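Local coordinates for vinylacetyl-CoA Delta-isomerase (Nitrosopumilus maritimus SCM1, PDB 6VJR), which probably converts 4-hydroxybutyryl-CoA to crotonyl-CoA and isomerises vinylacetyl-CoA, using bound FAD and a [4Fe-4S] cluster, at residues A[333-338]-A[366-371]; A[72-75]-A[79-82]; A[111-116]-A[282-287]; A[459-464]-A[491-496]. All coordinates share one frame; numbering follows the deposited sequence. Where two conformers were deposited one is given.

Contact 1 of 4, residues A[333-338]-A[366-371]; sequences NETIFA and KHNVTR
With chi1 at -65°, Ile336 sets its CG2 methyl opposite its own backbone N and keeps CG1 beside that N, presenting two branches to the helix 359-369. Val369 answers with chi1 165°, which turns CG1 opposite the backbone N and swings CG2 out to meet the isoleucine, the two side chains crossing at roughly a right angle. The CG2 methyls of Ile336 and Val369 lie 3.4 Å apart, but Val369 was modelled in two conformers and the tightness of this pair is doubtful. Ile336 CD1 also approaches Val369 CG2 at 4.1 Å, while its CG1 runs past Asn368 CB at 4.2 Å in the opposite direction. A branched isoleucine suits this buried place because CG2 and the CG1-CD1 arm can both lie against the same neighbour. An alanine here is likely to open a gap beside Val369 and leave its CG2 without the branch it packs on.

Beside the apolar patch, Thr335 CG2 faces Asn368 ND2 without bonding to it. The amide looks elsewhere: Asn368 OD1 takes a hydrogen bond from His331 of the second subunit, and ND2 bonds to Thr335 of that subunit, a link repeated in reverse by the other copy. Val369 further touches Tyr293, an iron ligand. No hydrogen bond joins the two segments, so within the chain the helices meet by dispersion forces; the amide of Asn368 finds its partners on the second subunit, whereas Thr335 OG1 is held first by its own helix, at His331 O.

Contact 2 of 4, residues A[72-75]-A[79-82]; sequences HIAE and DLVL
The imidazole of His72 meets the carboxylate of Asp79 at its edge, NE2 pointing to OD2, while the backbone N of Ala74 lies over one ring face, displaced toward the rim. Ring and carboxylate planes stand 72° apart, so the two flat groups are far from coplanar. From NE2 of His72 to OD2 of Asp79 is 2.8 Å; the acceptor lies near the ring plane, but the N-H comes down from above the carboxylate, 68° out of its plane. The backbone N of Glu75 donates to the same OD2 of Asp79 over 2.9 Å, arriving on the anti side and much closer to the plane. One oxygen is therefore gripped by two donors from different directions, which should fix the rotation of the carboxylate and, with the start of the helix close by, probably favours its negative charge.

Aspartate fits because its short chain, with CG beside the backbone N (chi1 -78°), turns OD2 back to the loop only a few residues earlier. Beside these bonds Ala74 CB rests on Leu80 CD2 at 3.7 Å and on Asp79 CB at 3.9 Å, a place where a small methyl lets loop and helix lie close. The acid of Glu75 leads away to Ser61.

The result ties the loop 72-75 to the first turns of helix 77-94. Asn108 of helix 101-121 bonds to both His72 O and Ala74 N, Ala74 also makes backbone bonds with Tyr355, and Leu80 extends the packing to Tyr288 and Arg291 of helix 278-292.

Contact 3 of 4, residues A[111-116]-A[282-287]; sequences HSTTFE and VERFTC
Two antiparallel helices, 101-121 and 278-292, are bridged here by Arg284, whose guanidinium reaches across to Ser112 and Glu116. The short axes pass 10.2 Å apart with an angle of 163° between their directions, a separation that a long side chain can span. Arg284 does so extended from CG to NE, bringing its CD alongside Ser112 OG and Thr113 OG1 before the guanidinium arrives at the far helix. There NH1 gives a hydrogen bond to Ser112 OG at 2.9 Å, near the guanidinium plane, and a second to Glu116 OE2 at 2.9 Å. NH2 also donates to Glu116 OE2, at 3.1 Å, so a single carboxylate oxygen is held by both terminal nitrogens in an end-on salt bridge.

Glu116 OE2 lies in the guanidinium plane, yet both N-H groups reach it from the same face of the carboxylate, the two planes being 51° apart. Ser112 and Glu116 stand one helical turn apart, which puts hydroxyl and acid along one side of the helix, where one arginine can serve both. Serine is short enough to admit the guanidinium; its OG also makes a weak bond to Ser109 O. Thr113 OG1 sits 4.0 Å from Arg284 CD and bonds to Ser109 O instead. Met350 touches the arginine as well.

This is an interhelical salt bridge with an added serine hydrogen bond. It links a helix of the N-terminal family region, starting at the cluster ligand Cys101, to one of the C-terminal region that bears the iron ligand His289.

Contact 4 of 4, residues A[459-464]-A[491-496]; sequences QRQMQV and FKRVFK
The amide oxygen OE1 of Gln463 accepts a hydrogen bond from the backbone N of Phe491 over 2.9 Å. The N-H points at it with an angle of 154°, and the donor lies in the carbonyl plane of the amide. Phe491 stands in the first turn of helix 489-494, where backbone N-H groups usually lack a helical carbonyl to receive them, so a side-chain oxygen from another segment is a natural acceptor. Glutamine serves because its chain is extended beyond CG and ends in a neutral amide that can reach the helix. The same amide crosses the phenylalanine at a slant: OE1 of Gln463 is 3.4 Å from Phe491 CD2, with amide and ring planes 50° apart. A leucine in its place would probably leave the N-H of Phe491 without its acceptor and the start of the helix less firmly held.

Gln463 itself has a positive phi (49°) and occupies the N-cap position of helix 464-475, in the turn that follows helix 451-461. Two residues back, Gln461 OE1 receives a weak bond of 3.5 Å from Arg493 NH2, at the edge of the guanidinium. Its other amide atom, NE2, bonds to Gln457 O, while Arg493 NE is salt-bridged to Asp358. Phe491 meets the ring of Tyr466 and packs on Gln92 of the second subunit.

This is structural packing rather than part of a site: a turn between consecutive helices, its positive-phi residue holding the N-terminal turn of a later helix through a side-chain-to-backbone bond, next to a subunit interface.

Contacts 2 and 3 adjoin, since Ile73 CG2 packs on His111 CD2 at 3.7 Å, and contact 3 reaches contact 4 through the salt bridge of Glu283 OE1 with Arg460 NH2 at 3.1 Å. Contact 1 touches none of them, its nearest atoms being about 7 Å from contacts 2 and 3 and about 10 Å from contact 4; contacts 1 and 4 both meet the second subunit. In contact 1 the side chain of Val369 is about 8 Å from the bound iron and from the cluster. In contact 3, Phe285 meets the iron ligand His289, and Arg284 lies about 9 Å from FAD-binding Met147, side chain to side chain. Contact 4 is remote from these sites.

Contact 1 of 4, residues A[333-338]-A[366-371]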
# COMPACT_ATOMS: atom_id res chain seq x y z
N ASN A 333 11.60 -2.66 -7.85
CA ASN A 333 12.93 -2.21 -8.27
C ASN A 333 12.93 -1.74 -9.73
O ASN A 333 13.43 -0.66 -10.05
CB ASN A 333 13.95 -3.32 -8.03
CG ASN A 333 15.38 -2.83 -8.02
OD1 ASN A 333 15.71 -1.85 -7.34
ND2 ASN A 333 16.25 -3.55 -8.72
N GLU A 334 12.27 -2.50 -10.60
CA GLU A 334 12.23 -2.13 -12.01
C GLU A 334 11.34 -0.94 -12.27
O GLU A 334 11.53 -0.20 -13.23
CB GLU A 334 11.84 -3.29 -12.90
CG GLU A 334 12.82 -4.45 -12.82
CD GLU A 334 14.26 -4.21 -13.22
OE1 GLU A 334 14.57 -3.21 -13.93
OE2 GLU A 334 15.07 -5.10 -12.86
N THR A 335 10.35 -0.72 -11.41
CA THR A 335 9.48 0.44 -11.52
C THR A 335 10.34 1.72 -11.38
O THR A 335 10.16 2.71 -12.08
CB THR A 335 8.35 0.36 -10.47
OG1 THR A 335 7.48 -0.72 -10.80
CG2 THR A 335 7.45 1.59 -10.55
N ILE A 336 11.25 1.74 -10.40
CA ILE A 336 12.16 2.86 -10.21
C ILE A 336 13.03 3.01 -11.44
O ILE A 336 13.20 4.14 -11.98
CB ILE A 336 13.00 2.67 -8.93
CG1 ILE A 336 12.11 2.70 -7.72
CG2 ILE A 336 14.10 3.73 -8.88
CD1 ILE A 336 12.77 2.09 -6.50
N PHE A 337 13.61 1.89 -11.87
CA PHE A 337 14.50 1.97 -13.01
C PHE A 337 13.79 2.58 -14.22
O PHE A 337 14.36 3.44 -14.94
CB PHE A 337 14.97 0.55 -13.36
CG PHE A 337 15.88 0.50 -14.57
CD1 PHE A 337 17.15 1.03 -14.52
CD2 PHE A 337 15.45 -0.10 -15.76
CE1 PHE A 337 17.97 1.02 -15.65
CE2 PHE A 337 16.27 -0.08 -16.87
CZ PHE A 337 17.52 0.45 -16.80
N ALA A 338 12.59 2.09 -14.51
CA ALA A 338 11.81 2.54 -15.67
C ALA A 338 11.59 4.05 -15.60
O ALA A 338 11.73 4.75 -16.60
CB ALA A 338 10.52 1.82 -15.69
N LYS A 366 12.20 9.59 -8.20
CA LYS A 366 12.62 9.83 -6.82
C LYS A 366 11.48 9.55 -5.84
O LYS A 366 11.71 9.01 -4.77
CB LYS A 366 13.12 11.27 -6.72
CG LYS A 366 13.06 11.80 -5.31
CD LYS A 366 14.11 11.23 -4.38
CE LYS A 366 13.97 11.95 -3.10
NZ LYS A 366 14.81 11.47 -2.02
N HIS A 367 10.25 9.95 -6.18
CA HIS A 367 9.15 9.73 -5.23
C HIS A 367 8.96 8.25 -4.95
O HIS A 367 8.71 7.86 -3.80
CB HIS A 367 7.89 10.48 -5.62
CG HIS A 367 7.07 10.89 -4.46
ND1 HIS A 367 7.58 11.75 -3.51
CD2 HIS A 367 5.84 10.55 -4.04
CE1 HIS A 367 6.62 11.98 -2.59
NE2 HIS A 367 5.57 11.25 -2.88
N ASN A 368 9.07 7.42 -6.00
CA ASN A 368 9.04 5.98 -5.81
C ASN A 368 10.22 5.49 -4.97
O ASN A 368 10.08 4.54 -4.18
CB ASN A 368 8.85 5.23 -7.12
CG ASN A 368 7.45 5.41 -7.65
OD1 ASN A 368 6.46 5.27 -6.91
ND2 ASN A 368 7.31 5.67 -8.94
N VAL A 369 11.41 6.04 -5.24
CA VAL A 369 12.60 5.74 -4.44
C VAL A 369 12.37 5.97 -2.94
O VAL A 369 12.94 5.26 -2.11
CB VAL A 369 13.82 6.51 -5.00
CG1 VAL A 369 15.02 6.56 -4.07
CG2 VAL A 369 14.21 5.94 -6.34
N THR A 370 11.55 6.98 -2.58
CA THR A 370 11.29 7.29 -1.16
C THR A 370 10.47 6.19 -0.47
O THR A 370 10.41 6.18 0.77
CB THR A 370 10.66 8.67 -0.91
OG1 THR A 370 9.28 8.62 -1.28
CG2 THR A 370 11.43 9.80 -1.60
N ARG A 371 9.84 5.33 -1.28
CA ARG A 371 8.92 4.30 -0.79
C ARG A 371 9.50 2.89 -0.92
O ARG A 371 9.53 2.12 0.04
CB ARG A 371 7.61 4.42 -1.59
CG ARG A 371 6.85 5.71 -1.33
CD ARG A 371 5.67 5.90 -2.26
NE ARG A 371 4.85 7.04 -1.85
CZ ARG A 371 3.77 7.47 -2.47
NH1 ARG A 371 3.34 6.90 -3.56
NH2 ARG A 371 3.08 8.49 -1.99

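Contact 2 of 4, residues A[72-75]-A[79-82]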
# COMPACT_ATOMS: atom_id res chain seq x y z
N HIS A 72 31.39 14.21 -17.64
CA HIS A 72 30.87 14.54 -18.96
C HIS A 72 29.60 15.37 -18.88
O HIS A 72 28.67 15.04 -18.16
CB HIS A 72 30.64 13.26 -19.76
CG HIS A 72 30.12 13.50 -21.12
ND1 HIS A 72 30.83 14.15 -22.10
CD2 HIS A 72 29.04 13.00 -21.74
CE1 HIS A 72 30.13 14.11 -23.23
NE2 HIS A 72 29.06 13.38 -23.04
N ILE A 73 29.57 16.44 -19.69
CA ILE A 73 28.42 17.31 -19.84
C ILE A 73 27.58 16.71 -20.99
O ILE A 73 28.03 16.59 -22.13
CB ILE A 73 28.80 18.76 -20.12
CG1 ILE A 73 29.72 19.39 -19.05
CG2 ILE A 73 27.55 19.58 -20.36
CD1 ILE A 73 29.17 19.50 -17.66
N ALA A 74 26.40 16.22 -20.62
CA ALA A 74 25.59 15.38 -21.51
C ALA A 74 25.20 16.14 -22.77
O ALA A 74 24.69 17.24 -22.70
CB ALA A 74 24.35 14.92 -20.77
N GLU A 75 25.45 15.51 -23.93
CA GLU A 75 25.33 16.15 -25.22
C GLU A 75 24.10 15.64 -25.99
O GLU A 75 23.86 16.10 -27.10
CB GLU A 75 26.57 15.94 -26.11
CG GLU A 75 27.87 16.35 -25.43
CD GLU A 75 29.16 16.28 -26.24
OE1 GLU A 75 29.09 15.93 -27.44
OE2 GLU A 75 30.24 16.58 -25.64
N ASP A 79 23.23 10.28 -23.87
CA ASP A 79 24.21 10.54 -22.81
C ASP A 79 23.56 10.45 -21.43
O ASP A 79 24.19 9.97 -20.49
CB ASP A 79 24.95 11.84 -23.02
CG ASP A 79 26.06 11.82 -24.07
OD1 ASP A 79 26.32 10.72 -24.61
OD2 ASP A 79 26.61 12.93 -24.41
N LEU A 80 22.34 10.98 -21.27
CA LEU A 80 21.60 10.87 -20.01
C LEU A 80 21.29 9.42 -19.67
O LEU A 80 21.42 8.98 -18.52
CB LEU A 80 20.36 11.72 -20.11
CG LEU A 80 20.54 13.22 -20.29
CD1 LEU A 80 19.20 13.89 -20.52
CD2 LEU A 80 21.29 13.82 -19.11
N VAL A 81 20.81 8.69 -20.65
CA VAL A 81 20.55 7.28 -20.49
C VAL A 81 21.80 6.50 -20.07
O VAL A 81 21.75 5.66 -19.18
CB VAL A 81 19.90 6.66 -21.72
CG1 VAL A 81 19.76 5.16 -21.56
CG2 VAL A 81 18.56 7.30 -21.99
N LEU A 82 22.93 6.79 -20.68
CA LEU A 82 24.17 6.13 -20.32
C LEU A 82 24.62 6.42 -18.89
O LEU A 82 25.22 5.56 -18.23
CB LEU A 82 25.22 6.52 -21.34
CG LEU A 82 25.11 5.75 -22.65
CD1 LEU A 82 25.93 6.45 -23.70
CD2 LEU A 82 25.62 4.32 -22.56

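Contact 3 of 4, residues A[111-116]-A[282-287]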
# COMPACT_ATOMS: atom_id res chain seq x y z
N HIS A 111 26.14 23.98 -16.10
CA HIS A 111 26.47 24.31 -17.47
C HIS A 111 25.36 25.17 -18.09
O HIS A 111 25.62 26.24 -18.65
CB HIS A 111 26.69 23.03 -18.27
CG HIS A 111 27.20 23.24 -19.64
ND1 HIS A 111 26.36 23.61 -20.67
CD2 HIS A 111 28.45 23.14 -20.17
CE1 HIS A 111 27.10 23.69 -21.80
NE2 HIS A 111 28.36 23.42 -21.52
N SER A 112 24.10 24.76 -17.91
CA SER A 112 22.98 25.51 -18.46
C SER A 112 22.69 26.78 -17.64
O SER A 112 22.35 27.80 -18.21
CB SER A 112 21.73 24.66 -18.60
OG SER A 112 21.21 24.25 -17.35
N THR A 113 22.79 26.71 -16.32
CA THR A 113 22.41 27.83 -15.47
C THR A 113 23.38 29.00 -15.69
O THR A 113 22.96 30.14 -15.83
CB THR A 113 22.35 27.41 -14.01
OG1 THR A 113 21.44 26.33 -13.86
CG2 THR A 113 21.89 28.59 -13.17
N THR A 114 24.70 28.75 -15.69
CA THR A 114 25.69 29.82 -15.87
C THR A 114 25.47 30.54 -17.20
O THR A 114 25.63 31.77 -17.28
CB THR A 114 27.12 29.30 -15.78
OG1 THR A 114 27.29 28.22 -16.69
CG2 THR A 114 27.50 28.94 -14.36
N PHE A 115 25.15 29.78 -18.25
CA PHE A 115 24.86 30.35 -19.56
C PHE A 115 23.74 31.38 -19.48
O PHE A 115 23.83 32.47 -20.05
CB PHE A 115 24.55 29.21 -20.54
CG PHE A 115 24.33 29.69 -21.96
CD1 PHE A 115 23.11 30.21 -22.36
CD2 PHE A 115 25.33 29.57 -22.91
CE1 PHE A 115 22.89 30.57 -23.66
CE2 PHE A 115 25.12 29.97 -24.22
CZ PHE A 115 23.90 30.47 -24.59
N GLU A 116 22.69 31.03 -18.71
CA GLU A 116 21.51 31.86 -18.62
C GLU A 116 21.76 33.08 -17.73
O GLU A 116 21.23 34.13 -18.04
CB GLU A 116 20.27 31.06 -18.24
CG GLU A 116 19.87 30.16 -19.41
CD GLU A 116 18.61 29.32 -19.26
OE1 GLU A 116 17.57 29.96 -18.98
OE2 GLU A 116 18.66 28.08 -19.47
N VAL A 282 18.83 25.13 -8.40
CA VAL A 282 18.29 24.04 -7.56
C VAL A 282 17.36 23.12 -8.35
O VAL A 282 17.41 21.89 -8.24
CB VAL A 282 17.58 24.63 -6.35
CG1 VAL A 282 16.86 23.59 -5.53
CG2 VAL A 282 18.51 25.44 -5.45
N GLU A 283 16.47 23.73 -9.15
CA GLU A 283 15.54 22.98 -9.99
C GLU A 283 16.28 22.04 -10.92
O GLU A 283 15.92 20.88 -11.06
CB GLU A 283 14.66 23.92 -10.80
CG GLU A 283 13.62 23.22 -11.65
CD GLU A 283 12.55 24.16 -12.22
OE1 GLU A 283 11.37 23.79 -12.32
OE2 GLU A 283 12.87 25.32 -12.50
N ARG A 284 17.29 22.55 -11.62
CA ARG A 284 17.99 21.71 -12.56
C ARG A 284 18.89 20.66 -11.93
O ARG A 284 18.93 19.53 -12.42
CB ARG A 284 18.70 22.60 -13.57
CG ARG A 284 17.75 23.46 -14.37
CD ARG A 284 18.44 24.18 -15.48
NE ARG A 284 17.46 25.04 -16.14
CZ ARG A 284 17.73 25.93 -17.04
NH1 ARG A 284 18.95 26.05 -17.47
NH2 ARG A 284 16.76 26.69 -17.52
N PHE A 285 19.57 21.00 -10.84
CA PHE A 285 20.35 20.03 -10.11
C PHE A 285 19.47 18.88 -9.64
O PHE A 285 19.77 17.69 -9.86
CB PHE A 285 21.09 20.64 -8.93
CG PHE A 285 21.68 19.59 -8.03
CD1 PHE A 285 22.77 18.85 -8.45
CD2 PHE A 285 21.00 19.20 -6.89
CE1 PHE A 285 23.31 17.89 -7.64
CE2 PHE A 285 21.51 18.19 -6.08
CZ PHE A 285 22.64 17.52 -6.46
N THR A 286 18.37 19.25 -8.99
CA THR A 286 17.44 18.24 -8.50
C THR A 286 16.79 17.46 -9.64
O THR A 286 16.49 16.27 -9.46
CB THR A 286 16.41 18.77 -7.50
OG1 THR A 286 15.59 19.77 -8.10
CG2 THR A 286 17.09 19.27 -6.24
N CYS A 287 16.52 18.09 -10.77
CA CYS A 287 15.99 17.38 -11.92
C CYS A 287 16.92 16.22 -12.29
O CYS A 287 16.46 15.10 -12.46
CB CYS A 287 15.87 18.36 -13.08
SG CYS A 287 15.17 17.66 -14.59

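Contact 4 of 4, residues A[459-464]-A[491-496]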
# COMPACT_ATOMS: atom_id res chain seq x y z
N GLN A 459 3.18 19.10 -8.45
CA GLN A 459 2.10 20.07 -8.45
C GLN A 459 2.32 21.18 -9.47
O GLN A 459 1.38 21.55 -10.16
CB GLN A 459 1.85 20.59 -7.04
CG GLN A 459 0.66 21.52 -6.90
CD GLN A 459 0.41 21.85 -5.44
OE1 GLN A 459 -0.59 21.44 -4.86
NE2 GLN A 459 1.35 22.44 -4.77
N ARG A 460 3.55 21.70 -9.53
CA ARG A 460 3.89 22.77 -10.43
C ARG A 460 3.72 22.39 -11.90
O ARG A 460 3.51 23.28 -12.73
CB ARG A 460 5.31 23.30 -10.15
CG ARG A 460 5.37 24.08 -8.85
CD ARG A 460 6.78 24.57 -8.57
NE ARG A 460 7.13 25.55 -9.61
CZ ARG A 460 8.17 25.55 -10.44
NH1 ARG A 460 8.33 26.59 -11.25
NH2 ARG A 460 9.04 24.55 -10.48
N GLN A 461 3.88 21.11 -12.23
CA GLN A 461 3.91 20.67 -13.61
C GLN A 461 2.73 19.82 -14.07
O GLN A 461 2.71 19.40 -15.22
CB GLN A 461 5.18 19.80 -13.75
CG GLN A 461 6.49 20.55 -13.57
CD GLN A 461 7.64 19.58 -13.72
OE1 GLN A 461 8.16 19.32 -14.82
NE2 GLN A 461 7.98 18.95 -12.61
N MET A 462 1.76 19.53 -13.19
CA MET A 462 0.76 18.51 -13.42
C MET A 462 -0.45 18.98 -14.26
O MET A 462 -1.37 18.18 -14.50
CB MET A 462 0.32 17.93 -12.08
CG MET A 462 -0.55 18.80 -11.25
SD MET A 462 -0.87 17.91 -9.70
CE MET A 462 -1.76 19.25 -8.90
N GLN A 463 -0.46 20.24 -14.72
CA GLN A 463 -1.41 20.75 -15.72
C GLN A 463 -2.87 20.40 -15.35
O GLN A 463 -3.63 19.87 -16.15
CB GLN A 463 -1.03 20.21 -17.09
CG GLN A 463 0.28 20.80 -17.57
CD GLN A 463 0.67 20.39 -18.97
OE1 GLN A 463 1.53 19.51 -19.15
NE2 GLN A 463 0.01 20.98 -19.94
N VAL A 464 -3.24 20.75 -14.12
CA VAL A 464 -4.61 20.56 -13.64
C VAL A 464 -5.64 21.26 -14.53
O VAL A 464 -6.67 20.69 -14.84
CB VAL A 464 -4.77 21.04 -12.19
CG1 VAL A 464 -6.20 20.86 -11.71
CG2 VAL A 464 -3.85 20.31 -11.29
N PHE A 491 3.25 18.24 -21.05
CA PHE A 491 2.52 17.67 -22.18
C PHE A 491 3.14 18.05 -23.52
O PHE A 491 3.01 17.28 -24.50
CB PHE A 491 1.02 17.88 -22.11
CG PHE A 491 0.33 16.96 -21.12
CD1 PHE A 491 0.76 15.68 -20.90
CD2 PHE A 491 -0.77 17.40 -20.40
CE1 PHE A 491 0.10 14.85 -19.97
CE2 PHE A 491 -1.42 16.56 -19.50
CZ PHE A 491 -0.95 15.31 -19.26
N LYS A 492 3.85 19.17 -23.58
CA LYS A 492 4.62 19.46 -24.78
C LYS A 492 5.70 18.41 -25.02
O LYS A 492 5.92 18.05 -26.15
CB LYS A 492 5.18 20.88 -24.73
CG LYS A 492 4.10 21.91 -24.83
CD LYS A 492 4.67 23.31 -24.72
CE LYS A 492 3.65 24.36 -24.60
NZ LYS A 492 4.37 25.58 -24.25
N ARG A 493 6.37 17.94 -23.97
CA ARG A 493 7.36 16.88 -24.10
C ARG A 493 6.67 15.54 -24.42
O ARG A 493 7.12 14.75 -25.28
CB ARG A 493 8.25 16.82 -22.86
CG ARG A 493 9.13 18.04 -22.57
CD ARG A 493 10.12 17.74 -21.46
NE ARG A 493 9.53 17.47 -20.14
CZ ARG A 493 9.20 18.38 -19.20
NH1 ARG A 493 9.34 19.67 -19.45
NH2 ARG A 493 8.79 17.98 -17.99
N VAL A 494 5.59 15.26 -23.70
CA VAL A 494 4.93 13.97 -23.85
C VAL A 494 4.45 13.76 -25.29
O VAL A 494 4.63 12.67 -25.85
CB VAL A 494 3.77 13.84 -22.85
CG1 VAL A 494 2.82 12.69 -23.21
CG2 VAL A 494 4.29 13.67 -21.43
N PHE A 495 3.87 14.80 -25.90
CA PHE A 495 3.29 14.67 -27.23
C PHE A 495 4.20 15.17 -28.36
O PHE A 495 3.77 15.22 -29.50
CB PHE A 495 1.92 15.35 -27.25
CG PHE A 495 0.92 14.68 -26.31
CD1 PHE A 495 0.61 13.32 -26.40
CD2 PHE A 495 0.34 15.39 -25.29
CE1 PHE A 495 -0.28 12.72 -25.50
CE2 PHE A 495 -0.55 14.78 -24.40
CZ PHE A 495 -0.84 13.45 -24.52
N LYS A 496 5.45 15.51 -28.06
CA LYS A 496 6.42 15.93 -29.07
C LYS A 496 6.57 14.82 -30.10
O LYS A 496 6.83 13.67 -29.74
CB LYS A 496 7.78 16.25 -28.44
CG LYS A 496 8.79 16.92 -29.34
CD LYS A 496 10.06 17.24 -28.55
CE LYS A 496 11.06 18.02 -29.32
NZ LYS A 496 12.38 17.95 -28.70